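Local structure of beta-catenin homolog sys-1 (Caenorhabditis elegans, 3C2G) at residues 497-502 against 546-551. The protein serves as a beta-catenin and transcription coregulator of the Wnt signaling asymmetry pathway, binding the TCF factor POP-1 directly to activate or repress target genes. Residues are numbered along the deposited sequence; the frame is centred on the assembly and turned at random.
Sequences HICAAY and SYSIDC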
loop_
_atom_site.group_PDB
_atom_site.type_symbol
_atom_site.label_atom_id
_atom_site.label_comp_id
_atom_site.label_asym_id
_atom_site.label_seq_id
_atom_site.Cartn_x
_atom_site.Cartn_y
_atom_site.Cartn_z
ATOM N N HIS A 497 4.957 -24.732 -23.072
ATOM C CA HIS A 497 5.034 -23.657 -22.091
ATOM C C HIS A 497 4.466 -24.010 -20.710
ATOM O O HIS A 497 5.065 -23.642 -19.700
ATOM C CB HIS A 497 4.430 -22.367 -22.653
ATOM C CG HIS A 497 5.151 -21.862 -23.861
ATOM N ND1 HIS A 497 6.320 -21.139 -23.780
ATOM C CD2 HIS A 497 4.892 -22.011 -25.184
ATOM C CE1 HIS A 497 6.740 -20.843 -24.997
ATOM N NE2 HIS A 497 5.889 -21.357 -25.867
ATOM N N ILE A 498 3.342 -24.723 -20.658
ATOM C CA ILE A 498 2.801 -25.188 -19.383
ATOM C C ILE A 498 3.865 -26.045 -18.706
ATOM O O ILE A 498 4.130 -25.893 -17.506
ATOM C CB ILE A 498 1.532 -26.084 -19.534
ATOM C CG1 ILE A 498 0.420 -25.448 -20.388
ATOM C CG2 ILE A 498 1.025 -26.557 -18.192
ATOM C CD1 ILE A 498 -0.132 -24.179 -19.896
ATOM N N CYS A 499 4.470 -26.948 -19.488
ATOM C CA CYS A 499 5.468 -27.896 -18.977
ATOM C C CYS A 499 6.731 -27.201 -18.479
ATOM O O CYS A 499 7.339 -27.646 -17.524
ATOM C CB CYS A 499 5.811 -28.953 -20.036
ATOM S SG CYS A 499 4.456 -30.127 -20.395
ATOM N N ALA A 500 7.112 -26.101 -19.116
ATOM C CA ALA A 500 8.250 -25.315 -18.658
ATOM C C ALA A 500 8.000 -24.658 -17.290
ATOM O O ALA A 500 8.904 -24.604 -16.451
ATOM C CB ALA A 500 8.621 -24.288 -19.683
ATOM N N ALA A 501 6.776 -24.189 -17.053
ATOM C CA ALA A 501 6.459 -23.545 -15.784
ATOM C C ALA A 501 6.436 -24.576 -14.669
ATOM O O ALA A 501 6.884 -24.316 -13.549
ATOM C CB ALA A 501 5.146 -22.819 -15.863
ATOM N N TYR A 502 5.935 -25.757 -14.998
ATOM C CA TYR A 502 5.827 -26.851 -14.053
ATOM C C TYR A 502 7.213 -27.329 -13.594
ATOM O O TYR A 502 7.421 -27.547 -12.406
ATOM C CB TYR A 502 5.030 -27.971 -14.712
ATOM C CG TYR A 502 4.746 -29.184 -13.879
ATOM C CD1 TYR A 502 3.696 -29.205 -12.949
ATOM C CD2 TYR A 502 5.501 -30.338 -14.050
ATOM C CE1 TYR A 502 3.429 -30.360 -12.196
ATOM C CE2 TYR A 502 5.244 -31.487 -13.310
ATOM C CZ TYR A 502 4.216 -31.496 -12.394
ATOM O OH TYR A 502 4.005 -32.660 -11.685
ATOM N N SER A 546 3.594 -34.037 -23.524
ATOM C CA SER A 546 3.916 -33.973 -22.089
ATOM C C SER A 546 5.080 -34.854 -21.634
ATOM O O SER A 546 5.191 -35.161 -20.446
ATOM C CB SER A 546 2.684 -34.317 -21.261
ATOM O OG SER A 546 1.769 -33.252 -21.327
ATOM N N TYR A 547 5.934 -35.257 -22.573
ATOM C CA TYR A 547 7.106 -36.079 -22.267
ATOM C C TYR A 547 8.053 -35.390 -21.255
ATOM O O TYR A 547 8.720 -36.054 -20.477
ATOM C CB TYR A 547 7.847 -36.443 -23.558
ATOM C CG TYR A 547 8.376 -35.238 -24.280
ATOM C CD1 TYR A 547 7.555 -34.503 -25.129
ATOM C CD2 TYR A 547 9.681 -34.800 -24.081
ATOM C CE1 TYR A 547 8.018 -33.370 -25.772
ATOM C CE2 TYR A 547 10.159 -33.670 -24.720
ATOM C CZ TYR A 547 9.319 -32.956 -25.567
ATOM O OH TYR A 547 9.784 -31.826 -26.222
ATOM N N SER A 548 8.091 -34.063 -21.268
ATOM C CA SER A 548 8.858 -33.271 -20.288
ATOM C C SER A 548 8.411 -33.439 -18.836
ATOM O O SER A 548 9.189 -33.185 -17.925
ATOM C CB SER A 548 8.822 -31.789 -20.654
ATOM O OG SER A 548 7.592 -31.463 -21.297
ATOM N N ILE A 549 7.174 -33.872 -18.617
ATOM C CA ILE A 549 6.659 -34.053 -17.263
ATOM C C ILE A 549 6.942 -35.464 -16.764
ATOM O O ILE A 549 6.693 -36.440 -17.464
ATOM C CB ILE A 549 5.148 -33.682 -17.185
ATOM C CG1 ILE A 549 4.999 -32.167 -17.048
ATOM C CG2 ILE A 549 4.435 -34.377 -16.036
ATOM C CD1 ILE A 549 3.565 -31.672 -17.179
ATOM N N ASP A 550 7.498 -35.557 -15.561
ATOM C CA ASP A 550 7.681 -36.839 -14.884
ATOM C C ASP A 550 6.346 -37.287 -14.286
ATOM O O ASP A 550 5.444 -36.466 -14.084
ATOM C CB ASP A 550 8.739 -36.707 -13.784
ATOM C CG ASP A 550 9.361 -38.054 -13.386
ATOM O OD1 ASP A 550 8.963 -39.114 -13.944
ATOM O OD2 ASP A 550 10.261 -38.045 -12.509
ATOM N N CYS A 551 6.227 -38.583 -14.011
ATOM C CA CYS A 551 5.016 -39.194 -13.459
ATOM C C CYS A 551 4.238 -38.319 -12.470
ATOM O O CYS A 551 4.669 -38.154 -11.331
ATOM C CB CYS A 551 5.382 -40.496 -12.755
ATOM S SG CYS A 551 3.920 -41.431 -12.280
HETATM O O HOH W 1 5.489 -34.713 -11.880
#
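Cys-499 and Ser-548 bring the two backbones nearest, their CA atoms 6.5 Å apart, where a turn of helix 494-507 faces the loop that follows helix 539-544. Early in that loop a type I beta turn runs from Ser-546 to Ile-549, closed by a bond from Ile-549 N to Ser-546 O, and the chain then continues extended. The turn directs Ser-548 and Ile-549 at the helix, where Cys-499 and Tyr-502, three residues apart, share one face. Small Cys-499 suits the close approach: its CB lies 3.3 Å from Ser-548 OG, and its SG, anti to the carbonyl carbon (chi1 -69°), reaches 3.7 Å from Ile-549 CD1. Ile-549 crosses the Tyr-502 side chain at about a right angle, CG1 standing 3.5 Å from ring atom CD2; the CG1-CD1 arm thus passes the ring and ends at the sulfur, which suits a long, apolar isoleucine. An alanine at Ile-549 would probably open a gap between Cys-499 SG and the Tyr-502 ring, leaving that ring less firmly held. Leu-529 of helix 515-535 also touches Ile-549, and Phe-506 meets Tyr-502 edge-to-face. Tyrosine adds a polar end to this apolar patch: a water in the plane of its ring lies 2.5 Å from Tyr-502 OH and donates to Asp-550 O at 2.8 Å, linking helix and loop. Ser-546 OG hydrogen-bonds to Val-542 O of helix 539-544. The contact packs the loop between helices 539-544 and 563-579 onto helix 494-507, near the C-terminal end of the armadillo domain, a fold of stacked helices.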